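Local structure of RagB/SusD domain protein (Flavobacterium johnsoniae, 5J90) at residues A[41-46]-A[246-251]; A[152-157]-A[498-503]. The protein binds chitin as a SusD-like protein of a polysaccharide utilization locus, probably holding chitin chains at the outer membrane for uptake. All blocks are in the same frame, centred on the assembly; numbering follows the deposited sequence. Where two conformers were deposited one is given.

Contact 1. Residues A[41-46]-A[246-251]; sequences QVLTPE and IVSPVY
T44 lays its methyl group over one face of the Y251 ring, and this CH-pi contact lies beside apolar packing by L43, between the loop before helix 46-54 and the end of strand 244-247 with the turn after it. T44 CG2 stands 3.9 Å from the centroid of the Y251 ring, 28° off the ring normal, which places it above the face but displaced toward the hydroxyl end: the nearest ring atom to T44 CG2 is Y251 CZ, at 3.5 Å. The methyl is there because OG1 takes the place anti to the backbone N (chi1 -164°), leaving CG2 between N and the carbonyl carbon. In one of its two conformers V250 may also touch the opposite face. Beside this pair, L43 points toward 246-251. Its CB approaches Y251 CD2 obliquely at 4.1 Å, while its CD1 reaches I246 CG2 at 4.1 Å and S248 CB at 4.2 Å.

The ring is positioned from within its own segment. S248 OG accepts from Y251 N at 2.8 Å, with an N-H...O angle of 165°, and also from V250 N at 3.2 Å; these bonds make an ST motif and an ST turn just after strand 244-247. On the other side, the cis peptide before P45, the N-cap residue of helix 46-54, shapes the chain next to T44. I327 of strand 326-328, the antiparallel partner of strand 244-247, also touches L43.

An alanine at Y251 would probably leave T44 CG2 without its aromatic partner and open a gap beside L43 CB. With no hydrogen bond between the two segments, their cohesion rests on dispersion and CH-pi contact, while polar bonds inside 246-251 fix its shape.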
loop_
_atom_site.group_PDB
_atom_site.type_symbol
_atom_site.label_atom_id
_atom_site.label_comp_id
_atom_site.label_asym_id
_atom_site.label_seq_id
_atom_site.Cartn_x
_atom_site.Cartn_y
_atom_site.Cartn_z
ATOM N N GLN A 41 -19.377 -20.157 4.767
ATOM C CA GLN A 41 -19.169 -20.947 3.563
ATOM C C GLN A 41 -20.535 -21.473 3.161
ATOM O O GLN A 41 -21.230 -22.080 3.979
ATOM C CB GLN A 41 -18.213 -22.113 3.814
ATOM C CG GLN A 41 -16.803 -21.651 4.069
ATOM C CD GLN A 41 -15.821 -22.796 4.093
ATOM O OE1 GLN A 41 -16.176 -23.936 4.406
ATOM N NE2 GLN A 41 -14.576 -22.509 3.753
ATOM N N VAL A 42 -20.945 -21.226 1.923
ATOM C CA VAL A 42 -22.267 -21.676 1.493
ATOM C C VAL A 42 -22.324 -23.197 1.462
ATOM O O VAL A 42 -21.620 -23.843 0.691
ATOM C CB VAL A 42 -22.652 -21.087 0.129
ATOM C CG1 VAL A 42 -23.964 -21.701 -0.358
ATOM C CG2 VAL A 42 -22.765 -19.571 0.234
ATOM N N LEU A 43 -23.152 -23.773 2.329
ATOM C CA LEU A 43 -23.165 -25.221 2.474
ATOM C C LEU A 43 -23.967 -25.901 1.380
ATOM O O LEU A 43 -23.661 -27.034 0.995
ATOM C CB LEU A 43 -23.683 -25.613 3.858
ATOM C CG LEU A 43 -22.817 -25.134 5.020
ATOM C CD1 LEU A 43 -23.341 -25.700 6.333
ATOM C CD2 LEU A 43 -21.350 -25.495 4.818
ATOM N N THR A 44 -24.989 -25.211 0.879
ATOM C CA THR A 44 -25.827 -25.755 -0.183
ATOM C C THR A 44 -26.441 -24.621 -1.005
ATOM O O THR A 44 -26.746 -23.561 -0.473
ATOM C CB THR A 44 -26.939 -26.661 0.403
ATOM O OG1 THR A 44 -27.513 -27.463 -0.640
ATOM C CG2 THR A 44 -28.025 -25.827 1.058
ATOM N N PRO A 45 -26.606 -24.833 -2.319
ATOM C CA PRO A 45 -26.173 -26.014 -3.070
ATOM C C PRO A 45 -24.658 -26.032 -3.277
ATOM O O PRO A 45 -24.008 -24.986 -3.176
ATOM C CB PRO A 45 -26.894 -25.853 -4.412
ATOM C CG PRO A 45 -27.043 -24.388 -4.569
ATOM C CD PRO A 45 -27.222 -23.815 -3.184
ATOM N N GLU A 46 -24.109 -27.204 -3.572
ATOM C CA GLU A 46 -22.668 -27.367 -3.714
ATOM C C GLU A 46 -22.088 -26.512 -4.833
ATOM O O GLU A 46 -20.949 -26.036 -4.724
ATOM C CB GLU A 46 -22.299 -28.839 -3.914
ATOM C CG GLU A 46 -22.803 -29.771 -2.810
ATOM C CD GLU A 46 -24.175 -30.360 -3.098
ATOM O OE1 GLU A 46 -24.930 -29.786 -3.913
ATOM O OE2 GLU A 46 -24.499 -31.412 -2.499
ATOM N N ILE A 246 -18.920 -25.186 11.997
ATOM C CA ILE A 246 -20.342 -25.355 11.773
ATOM C C ILE A 246 -20.658 -26.838 11.849
ATOM O O ILE A 246 -20.070 -27.642 11.129
ATOM C CB ILE A 246 -20.768 -24.818 10.395
ATOM C CG1 ILE A 246 -20.248 -23.387 10.185
ATOM C CG2 ILE A 246 -22.289 -24.901 10.251
ATOM C CD1 ILE A 246 -20.793 -22.366 11.171
ATOM N N VAL A 247 -21.560 -27.196 12.756
ATOM C CA VAL A 247 -22.033 -28.569 12.862
ATOM C C VAL A 247 -23.398 -28.609 12.192
ATOM O O VAL A 247 -24.403 -28.207 12.783
ATOM C CB VAL A 247 -22.133 -29.001 14.335
ATOM C CG1 VAL A 247 -22.644 -30.432 14.436
ATOM C CG2 VAL A 247 -20.772 -28.871 15.025
ATOM N N SER A 248 -23.434 -29.044 10.937
ATOM C CA SER A 248 -24.700 -29.045 10.212
ATOM C C SER A 248 -25.542 -30.261 10.583
ATOM O O SER A 248 -25.040 -31.386 10.614
ATOM C CB SER A 248 -24.471 -29.033 8.706
ATOM O OG SER A 248 -25.711 -29.040 8.013
ATOM N N PRO A 249 -26.826 -30.040 10.867
ATOM C CA PRO A 249 -27.682 -31.212 11.102
ATOM C C PRO A 249 -27.982 -31.981 9.824
ATOM O O PRO A 249 -28.430 -33.126 9.918
ATOM C CB PRO A 249 -28.968 -30.601 11.666
ATOM C CG PRO A 249 -28.980 -29.183 11.136
ATOM C CD PRO A 249 -27.532 -28.766 11.096
ATOM N N VAL A 250 -27.726 -31.395 8.657
ATOM C CA VAL A 250 -28.159 -32.008 7.402
ATOM C C VAL A 250 -27.105 -32.098 6.301
ATOM O O VAL A 250 -27.084 -33.070 5.547
ATOM C CB VAL A 250 -29.412 -31.310 6.819
ATOM C CG1 VAL A 250 -30.650 -31.655 7.638
ATOM C CG2 VAL A 250 -29.210 -29.804 6.738
ATOM N N TYR A 251 -26.231 -31.099 6.194
ATOM C CA TYR A 251 -25.320 -31.027 5.046
ATOM C C TYR A 251 -23.922 -31.573 5.290
ATOM O O TYR A 251 -23.334 -31.363 6.352
ATOM C CB TYR A 251 -25.209 -29.588 4.518
ATOM C CG TYR A 251 -26.546 -28.927 4.269
ATOM C CD1 TYR A 251 -27.418 -29.430 3.313
ATOM C CD2 TYR A 251 -26.938 -27.810 4.995
ATOM C CE1 TYR A 251 -28.651 -28.836 3.087
ATOM C CE2 TYR A 251 -28.170 -27.204 4.770
ATOM C CZ TYR A 251 -29.020 -27.728 3.821
ATOM O OH TYR A 251 -30.243 -27.135 3.597
#

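Contact 2. Residues A[152-157]-A[498-503]; sequences DSQEEV and RVWWDV. With EDO (1,2-ethanediol), chain E.
Q154, in the first turn of helix 154-177, reaches W500 and W501 with a chain whose CG is anti to the backbone N (chi1 -176°) and which runs on extended to CD. Its CB lies 4.0 Å from W500 CB, and its CG packs at 3.8 Å against W500 CE3. CD comes next to W501 CD1, where amide and indole planes are only 11° apart. At the tip, OE1 accepts from W501 N at 3.0 Å; the C=O...N angle of 164° puts the donor nearly in line with the carbonyl. OE1 also lies at the edge of the W500 ring and 3.5 Å from V499 CG2. NE2 donates instead to T131 OG1 of helix 113-134, and W501 NE1 beside it to D132 OD1.

E155 covers one face of W500, its CB 3.6 Å from the five-membered ring centroid and nearly straight above it. Its bent chain carries the carboxylate away to a salt bridge with K218. S153 and E156 form the capping box that starts the helix, while D502 N to V499 O closes a type I turn. Around W500 and E155, N504 and P506 of the second subunit also pack.

One buried amide thus spends both its ends, the carbonyl on the turn and the NH2 on helix 113-134, which fixes its flip and joins the C-terminal loop to two helices near the subunit interface.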
loop_
_atom_site.group_PDB
_atom_site.type_symbol
_atom_site.label_atom_id
_atom_site.label_comp_id
_atom_site.label_asym_id
_atom_site.label_seq_id
_atom_site.Cartn_x
_atom_site.Cartn_y
_atom_site.Cartn_z
ATOM N N ASP A 152 -17.581 1.547 2.714
ATOM C CA ASP A 152 -16.572 2.010 3.662
ATOM C C ASP A 152 -15.179 1.608 3.163
ATOM O O ASP A 152 -15.032 0.622 2.441
ATOM C CB ASP A 152 -16.765 1.356 5.032
ATOM C CG ASP A 152 -18.087 1.685 5.693
ATOM O OD1 ASP A 152 -18.810 2.593 5.241
ATOM O OD2 ASP A 152 -18.388 1.020 6.711
ATOM N N SER A 153 -14.152 2.353 3.577
ATOM C CA SER A 153 -12.791 1.911 3.293
ATOM C C SER A 153 -12.483 0.671 4.131
ATOM O O SER A 153 -13.097 0.443 5.174
ATOM C CB SER A 153 -11.773 3.005 3.607
ATOM O OG SER A 153 -11.654 3.169 5.012
ATOM N N GLN A 154 -11.534 -0.136 3.678
ATOM C CA GLN A 154 -11.156 -1.290 4.480
ATOM C C GLN A 154 -10.630 -0.893 5.861
ATOM O O GLN A 154 -10.901 -1.575 6.850
ATOM C CB GLN A 154 -10.145 -2.156 3.751
ATOM C CG GLN A 154 -9.806 -3.429 4.524
ATOM C CD GLN A 154 -8.855 -4.310 3.752
ATOM O OE1 GLN A 154 -7.680 -3.975 3.598
ATOM N NE2 GLN A 154 -9.358 -5.437 3.236
ATOM N N GLU A 155 -9.886 0.209 5.925
ATOM C CA GLU A 155 -9.402 0.722 7.204
ATOM C C GLU A 155 -10.554 0.975 8.181
ATOM O O GLU A 155 -10.481 0.620 9.360
ATOM C CB GLU A 155 -8.584 1.994 6.964
ATOM C CG GLU A 155 -7.887 2.566 8.214
ATOM C CD GLU A 155 -8.666 3.670 8.917
ATOM O OE1 GLU A 155 -9.606 4.244 8.321
ATOM O OE2 GLU A 155 -8.329 3.973 10.087
ATOM N N GLU A 156 -11.614 1.602 7.683
ATOM C CA GLU A 156 -12.817 1.854 8.472
ATOM C C GLU A 156 -13.515 0.564 8.885
ATOM O O GLU A 156 -13.982 0.444 10.025
ATOM C CB GLU A 156 -13.800 2.726 7.678
ATOM C CG GLU A 156 -13.358 4.180 7.563
ATOM C CD GLU A 156 -14.049 4.928 6.427
ATOM O OE1 GLU A 156 -14.841 4.339 5.644
ATOM O OE2 GLU A 156 -13.788 6.145 6.309
ATOM N N VAL A 157 -13.601 -0.393 7.964
ATOM C CA VAL A 157 -14.256 -1.664 8.282
ATOM C C VAL A 157 -13.529 -2.386 9.416
ATOM O O VAL A 157 -14.160 -2.875 10.358
ATOM C CB VAL A 157 -14.406 -2.572 7.044
ATOM C CG1 VAL A 157 -15.023 -3.911 7.441
ATOM C CG2 VAL A 157 -15.271 -1.883 5.982
ATOM N N ARG A 498 -3.619 -3.731 -4.505
ATOM C CA ARG A 498 -3.549 -4.205 -3.118
ATOM C C ARG A 498 -4.571 -3.542 -2.210
ATOM O O ARG A 498 -4.727 -2.312 -2.223
ATOM C CB ARG A 498 -2.140 -3.976 -2.561
ATOM C CG ARG A 498 -1.127 -4.946 -3.123
ATOM C CD ARG A 498 0.316 -4.474 -2.898
ATOM N NE ARG A 498 1.232 -5.497 -3.390
ATOM C CZ ARG A 498 1.727 -6.483 -2.651
ATOM N NH1 ARG A 498 1.433 -6.559 -1.360
ATOM N NH2 ARG A 498 2.529 -7.389 -3.212
ATOM N N VAL A 499 -5.279 -4.354 -1.431
ATOM C CA VAL A 499 -6.163 -3.824 -0.392
ATOM C C VAL A 499 -5.322 -3.176 0.713
ATOM O O VAL A 499 -4.104 -3.399 0.800
ATOM C CB VAL A 499 -7.121 -4.891 0.206
ATOM C CG1 VAL A 499 -7.933 -5.555 -0.902
ATOM C CG2 VAL A 499 -6.365 -5.942 1.028
ATOM N N TRP A 500 -5.971 -2.369 1.547
ATOM C CA TRP A 500 -5.296 -1.594 2.588
ATOM C C TRP A 500 -4.311 -2.379 3.462
ATOM O O TRP A 500 -3.178 -1.919 3.665
ATOM C CB TRP A 500 -6.364 -0.867 3.413
ATOM C CG TRP A 500 -5.956 -0.291 4.735
ATOM C CD1 TRP A 500 -5.321 0.898 4.966
ATOM C CD2 TRP A 500 -6.206 -0.869 6.023
ATOM N NE1 TRP A 500 -5.151 1.086 6.325
ATOM C CE2 TRP A 500 -5.685 0.014 6.993
ATOM C CE3 TRP A 500 -6.819 -2.052 6.449
ATOM C CZ2 TRP A 500 -5.754 -0.255 8.364
ATOM C CZ3 TRP A 500 -6.885 -2.319 7.804
ATOM C CH2 TRP A 500 -6.358 -1.423 8.748
ATOM N N TRP A 501 -4.689 -3.550 3.979
ATOM C CA TRP A 501 -3.741 -4.268 4.846
ATOM C C TRP A 501 -2.607 -4.938 4.070
ATOM O O TRP A 501 -1.579 -5.281 4.655
ATOM C CB TRP A 501 -4.419 -5.270 5.807
ATOM C CG TRP A 501 -5.291 -6.332 5.164
ATOM C CD1 TRP A 501 -6.657 -6.390 5.232
ATOM C CD2 TRP A 501 -4.876 -7.492 4.413
ATOM N NE1 TRP A 501 -7.123 -7.497 4.555
ATOM C CE2 TRP A 501 -6.056 -8.195 4.046
ATOM C CE3 TRP A 501 -3.636 -8.017 4.027
ATOM C CZ2 TRP A 501 -6.027 -9.376 3.291
ATOM C CZ3 TRP A 501 -3.610 -9.193 3.278
ATOM C CH2 TRP A 501 -4.803 -9.857 2.913
ATOM N N ASP A 502 -2.782 -5.111 2.762
ATOM C CA ASP A 502 -1.826 -5.836 1.921
ATOM C C ASP A 502 -0.767 -4.894 1.364
ATOM O O ASP A 502 -0.464 -4.899 0.174
ATOM C CB ASP A 502 -2.593 -6.540 0.785
ATOM C CG ASP A 502 -1.754 -7.542 0.016
ATOM O OD1 ASP A 502 -0.737 -8.017 0.569
ATOM O OD2 ASP A 502 -2.142 -7.860 -1.138
ATOM N N VAL A 503 -0.191 -4.085 2.242
ATOM C CA VAL A 503 0.757 -3.064 1.813
ATOM C C VAL A 503 2.048 -3.700 1.296
ATOM O O VAL A 503 2.497 -4.741 1.794
ATOM C CB VAL A 503 1.026 -2.067 2.969
ATOM C CG1 VAL A 503 1.580 -2.775 4.162
ATOM C CG2 VAL A 503 1.949 -0.933 2.528
HETATM C C1 EDO E . 6.003 -7.896 0.042
HETATM O O1 EDO E . 6.749 -8.575 -0.988
HETATM C C2 EDO E . 4.621 -7.514 -0.467
HETATM O O2 EDO E . 3.907 -8.639 -1.008
#

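From the N terminus, the chain first passes through 41-46, between helices 33-37 and 46-54, then through 152-157 at the start of helix 154-177. It returns at 246-251, closing contact 1 across 199 intervening residues, and reaches 498-503 late, closing contact 2 across 340. Because the segments alternate, the two loops cross rather than nest, and the rest of helix 154-177, after residue 157, lies within both. Contact 1 ties the loop ahead of helix 46-54 to the end of strand 244-247; contact 2 ties helix 154-177 to the C-terminal region beside the second subunit. Their centres are 30 Å apart and their nearest atoms about 16 Å, without touching.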